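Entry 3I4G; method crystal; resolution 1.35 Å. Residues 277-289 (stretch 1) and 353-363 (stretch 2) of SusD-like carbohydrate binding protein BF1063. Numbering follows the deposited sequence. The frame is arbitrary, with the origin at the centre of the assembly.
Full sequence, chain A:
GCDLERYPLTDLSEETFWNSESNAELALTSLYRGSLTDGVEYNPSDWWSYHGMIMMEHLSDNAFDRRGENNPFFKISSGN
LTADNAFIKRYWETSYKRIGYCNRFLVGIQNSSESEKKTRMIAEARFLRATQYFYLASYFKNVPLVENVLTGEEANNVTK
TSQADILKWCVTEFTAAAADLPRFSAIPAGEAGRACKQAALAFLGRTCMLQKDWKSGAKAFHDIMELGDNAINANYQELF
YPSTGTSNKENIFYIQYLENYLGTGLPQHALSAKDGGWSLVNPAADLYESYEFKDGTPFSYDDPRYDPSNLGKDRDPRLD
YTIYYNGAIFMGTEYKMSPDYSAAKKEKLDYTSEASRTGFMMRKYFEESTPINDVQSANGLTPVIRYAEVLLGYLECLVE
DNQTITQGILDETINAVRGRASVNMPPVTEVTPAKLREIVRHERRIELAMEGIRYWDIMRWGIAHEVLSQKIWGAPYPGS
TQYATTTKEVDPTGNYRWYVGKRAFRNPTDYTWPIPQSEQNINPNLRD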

# COMPACT_ATOMS: atom_id res chain seq x y z
N GLY A 277 -21.27 5.74 -2.07
CA GLY A 277 -20.38 4.62 -1.83
C GLY A 277 -20.78 3.71 -0.70
O GLY A 277 -21.71 3.98 0.04
N TRP A 278 -20.02 2.62 -0.54
CA TRP A 278 -20.32 1.55 0.40
C TRP A 278 -19.49 1.57 1.69
O TRP A 278 -19.63 0.68 2.54
CB TRP A 278 -20.17 0.19 -0.30
CG TRP A 278 -21.10 0.01 -1.48
CD1 TRP A 278 -22.33 0.58 -1.67
CD2 TRP A 278 -20.89 -0.86 -2.59
NE1 TRP A 278 -22.89 0.13 -2.85
CE2 TRP A 278 -22.02 -0.75 -3.44
CE3 TRP A 278 -19.83 -1.70 -2.97
CZ2 TRP A 278 -22.13 -1.48 -4.64
CZ3 TRP A 278 -19.96 -2.42 -4.16
CH2 TRP A 278 -21.06 -2.27 -4.98
N SER A 279 -18.60 2.55 1.86
CA SER A 279 -17.83 2.74 3.10
C SER A 279 -17.04 1.52 3.50
O SER A 279 -16.96 1.18 4.68
CB SER A 279 -18.75 3.15 4.27
OG SER A 279 -19.49 4.33 3.97
N LEU A 280 -16.40 0.84 2.56
CA LEU A 280 -15.65 -0.39 2.93
C LEU A 280 -14.37 -0.09 3.70
O LEU A 280 -13.99 -0.85 4.57
CB LEU A 280 -15.36 -1.23 1.68
CG LEU A 280 -14.69 -2.58 1.96
CD1 LEU A 280 -15.49 -3.42 2.94
CD2 LEU A 280 -14.45 -3.38 0.68
N VAL A 281 -13.67 1.00 3.35
CA VAL A 281 -12.36 1.40 3.94
C VAL A 281 -12.54 2.29 5.15
O VAL A 281 -13.07 3.37 5.03
CB VAL A 281 -11.48 2.11 2.90
CG1 VAL A 281 -10.13 2.45 3.52
CG2 VAL A 281 -11.33 1.24 1.67
N ASN A 282 -12.18 1.82 6.36
CA ASN A 282 -12.45 2.54 7.62
C ASN A 282 -11.19 2.76 8.48
O ASN A 282 -10.75 1.85 9.20
CB ASN A 282 -13.47 1.74 8.46
CG ASN A 282 -14.81 1.43 7.80
OD1 ASN A 282 -15.54 0.59 8.31
ND2 ASN A 282 -15.19 2.16 6.74
N PRO A 283 -10.57 3.95 8.42
CA PRO A 283 -9.42 4.22 9.29
C PRO A 283 -9.76 4.04 10.75
O PRO A 283 -10.88 4.25 11.17
CB PRO A 283 -9.08 5.69 8.96
CG PRO A 283 -9.61 5.89 7.55
CD PRO A 283 -10.87 5.05 7.51
N ALA A 284 -8.77 3.64 11.53
CA ALA A 284 -8.91 3.38 12.94
C ALA A 284 -8.37 4.48 13.83
O ALA A 284 -7.52 5.29 13.44
CB ALA A 284 -8.18 2.08 13.30
N ALA A 285 -8.81 4.47 15.09
CA ALA A 285 -8.33 5.43 16.09
C ALA A 285 -6.81 5.44 16.20
O ALA A 285 -6.24 6.51 16.39
CB ALA A 285 -8.94 5.16 17.49
N ASP A 286 -6.14 4.29 16.17
CA ASP A 286 -4.70 4.31 16.39
C ASP A 286 -3.97 5.11 15.32
O ASP A 286 -2.93 5.72 15.61
CB ASP A 286 -4.14 2.89 16.46
CG ASP A 286 -2.76 2.84 17.02
OD1 ASP A 286 -2.58 3.13 18.22
OD2 ASP A 286 -1.86 2.48 16.25
N LEU A 287 -4.49 5.13 14.09
CA LEU A 287 -3.90 6.02 13.06
C LEU A 287 -4.26 7.48 13.38
O LEU A 287 -3.38 8.35 13.37
CB LEU A 287 -4.38 5.65 11.66
CG LEU A 287 -3.99 6.64 10.56
CD1 LEU A 287 -2.46 6.86 10.47
CD2 LEU A 287 -4.55 6.19 9.19
N TYR A 288 -5.53 7.77 13.61
CA TYR A 288 -5.93 9.11 14.00
C TYR A 288 -5.05 9.71 15.10
O TYR A 288 -4.66 10.88 15.02
CB TYR A 288 -7.41 9.15 14.43
CG TYR A 288 -7.74 10.43 15.14
CD1 TYR A 288 -7.85 11.62 14.41
CD2 TYR A 288 -7.90 10.50 16.52
CE1 TYR A 288 -8.10 12.81 15.05
CE2 TYR A 288 -8.14 11.74 17.14
CZ TYR A 288 -8.21 12.86 16.37
OH TYR A 288 -8.47 14.12 16.95
N GLU A 289 -4.72 8.92 16.10
CA GLU A 289 -3.93 9.36 17.25
C GLU A 289 -2.44 9.52 16.97
O GLU A 289 -1.73 10.09 17.79
CB GLU A 289 -4.11 8.35 18.38
CG GLU A 289 -5.52 8.30 18.92
CD GLU A 289 -5.83 7.06 19.71
OE1 GLU A 289 -4.91 6.27 20.03
OE2 GLU A 289 -7.03 6.84 19.99
N SER A 353 -25.01 -1.27 9.58
CA SER A 353 -25.33 -0.48 8.42
C SER A 353 -24.25 -0.42 7.37
O SER A 353 -23.09 -0.66 7.64
CB SER A 353 -25.57 0.97 8.88
OG SER A 353 -26.69 1.16 9.75
N GLU A 354 -24.64 -0.05 6.16
CA GLU A 354 -23.73 0.16 5.05
C GLU A 354 -23.14 1.54 5.22
O GLU A 354 -23.51 2.53 4.57
CB GLU A 354 -24.49 0.04 3.75
CG GLU A 354 -23.59 0.03 2.52
CD GLU A 354 -24.38 -0.16 1.23
OE1 GLU A 354 -24.99 0.80 0.75
OE2 GLU A 354 -24.34 -1.28 0.73
N ALA A 355 -22.20 1.62 6.16
CA ALA A 355 -21.61 2.84 6.63
C ALA A 355 -20.34 2.48 7.41
O ALA A 355 -20.10 1.32 7.74
CB ALA A 355 -22.63 3.59 7.52
N SER A 356 -19.54 3.48 7.75
CA SER A 356 -18.31 3.25 8.46
C SER A 356 -18.50 2.52 9.76
O SER A 356 -19.42 2.79 10.52
CB SER A 356 -17.65 4.61 8.78
OG SER A 356 -16.46 4.44 9.54
N ARG A 357 -17.62 1.58 10.04
CA ARG A 357 -17.63 0.87 11.32
C ARG A 357 -16.80 1.57 12.37
O ARG A 357 -16.87 1.23 13.55
CB ARG A 357 -17.11 -0.56 11.15
CG ARG A 357 -18.09 -1.45 10.50
CD ARG A 357 -19.24 -1.92 11.47
NE ARG A 357 -20.20 -2.62 10.64
CZ ARG A 357 -21.16 -2.03 9.93
NH1 ARG A 357 -21.51 -0.77 10.15
NH2 ARG A 357 -21.78 -2.74 9.02
N THR A 358 -16.01 2.57 11.98
CA THR A 358 -15.14 3.27 12.92
C THR A 358 -15.53 4.71 13.21
O THR A 358 -15.16 5.25 14.24
CB THR A 358 -13.70 3.31 12.42
OG1 THR A 358 -13.68 4.05 11.19
CG2 THR A 358 -13.10 1.90 12.15
N GLY A 359 -16.23 5.38 12.29
CA GLY A 359 -16.46 6.82 12.43
C GLY A 359 -15.49 7.62 11.58
O GLY A 359 -15.64 8.84 11.47
N PHE A 360 -14.49 6.96 10.99
CA PHE A 360 -13.56 7.61 10.06
C PHE A 360 -13.82 7.06 8.67
O PHE A 360 -14.35 5.95 8.48
CB PHE A 360 -12.11 7.35 10.44
CG PHE A 360 -11.69 7.92 11.77
CD1 PHE A 360 -11.51 9.29 11.90
CD2 PHE A 360 -11.47 7.11 12.88
CE1 PHE A 360 -11.10 9.84 13.10
CE2 PHE A 360 -11.06 7.67 14.08
CZ PHE A 360 -10.90 9.01 14.20
N MSE A 361 -13.36 7.84 7.70
CA MSE A 361 -13.35 7.47 6.30
C MSE A 361 -12.04 7.91 5.68
O MSE A 361 -11.34 8.76 6.23
CB MSE A 361 -14.52 8.11 5.58
CG MSE A 361 -15.89 7.62 6.03
SE MSE A 361 -16.17 5.72 5.47
CE MSE A 361 -16.48 6.00 3.73
N MSE A 362 -11.72 7.34 4.51
CA MSE A 362 -10.51 7.74 3.79
C MSE A 362 -10.80 8.87 2.82
O MSE A 362 -11.64 8.77 1.95
CB MSE A 362 -9.93 6.54 3.00
CG MSE A 362 -8.68 6.88 2.21
SE MSE A 362 -7.91 5.28 1.38
CE MSE A 362 -9.18 5.12 0.04
N ARG A 363 -10.04 9.95 2.96
CA ARG A 363 -10.09 11.10 2.03
C ARG A 363 -9.09 10.91 0.88
O ARG A 363 -9.34 11.36 -0.25
CB ARG A 363 -9.77 12.41 2.78
CG ARG A 363 -10.10 13.65 1.96
CD ARG A 363 -9.66 14.94 2.59
NE ARG A 363 -10.39 15.33 3.80
CZ ARG A 363 -11.52 16.04 3.80
NH1 ARG A 363 -12.15 16.34 2.68
NH2 ARG A 363 -12.07 16.40 4.95
O HOH W 1 -21.83 3.84 2.82
O HOH W 2 -20.02 5.98 6.20
O HOH W 3 -13.09 5.30 3.09

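The contact begins at Trp278, whose CD1 lies 3.6 Å from OE1 of Glu354. The carboxylate approaches the indole obliquely. Both carboxylate oxygens are hydrogen-bonded elsewhere in the structure, and the end of the glutamate side chain rests beside the CD1 corner of the indole.

Ser279 has positive backbone angles (phi 56°, psi 41°) and points its CB toward stretch 2, where Ser279 CB sits 3.6 Å from the backbone N of Ser356. A small polar side chain suits this place, because its hydroxyl serves two waters at once. Ser279 OG donates to water 1 (2.7 Å), which in turn donates to the carbonyl oxygens of Gly277 and Glu354, and Ser279 OG accepts from water 2 (2.8 Å), which takes the N-H of Ser356. Leu280 points away and makes no contact.

Val281 begins a short strand that crosses strand 360-362 at 121°, far from strict antiparallel. Direct backbone pairing is absent here; instead water 3 donates to Val281 O (2.7 Å) and accepts from Met362 N (2.8 Å). Apolar valine suits this place: Val281 CG1 lies 4.1 Å from CB of Met362, a selenomethionine.

Asn282 is the polar hub. Its amide carries both an acceptor and a donor, and each is used: Asn282 OD1 receives a nearly straight hydrogen bond from Arg357 N (2.9 Å, 168°), while Asn282 ND2 donates to Ser279 O (2.9 Å) and Val281 O (3.0 Å). One side chain thus braces its own stretch and holds the other. The selenium of Met361 also comes near, with Met361 SE 3.9 Å from Asn282 ND2; although the CB of Met361 points away, its flexible chain turns back.

Pro283 contributes a carbonyl and a compact ring. Pro283 O accepts a hydrogen bond from Thr358 OG1 (2.8 Å), and the same Thr358 OG1 accepts from Phe360 N (3.0 Å), so the threonine hydroxyl links the two segments. Having no N-H, proline leaves no backbone donor unsatisfied where Pro283 CD packs 3.6 Å from the C of Met361. Pro283 CB lies 3.8 Å from CB of Phe360, and Pro283 O meets the edge of that phenyl ring, 3.4 Å from Phe360 CD2.

Ala284 occupies the N-cap position but has no side-chain acceptor to cap the helix; Ala284 O accepts the helical hydrogen bond from Tyr288 N (3.2 Å). Beyond the small Ala285, one helical turn brings Tyr288 toward Phe360: Tyr288 CB lies 3.5 Å from Phe360 CZ. The two ring planes are inclined by only 26°, but they are slid apart, with the Tyr288 and Phe360 ring centroids 5.4 Å distant, and barely overlap.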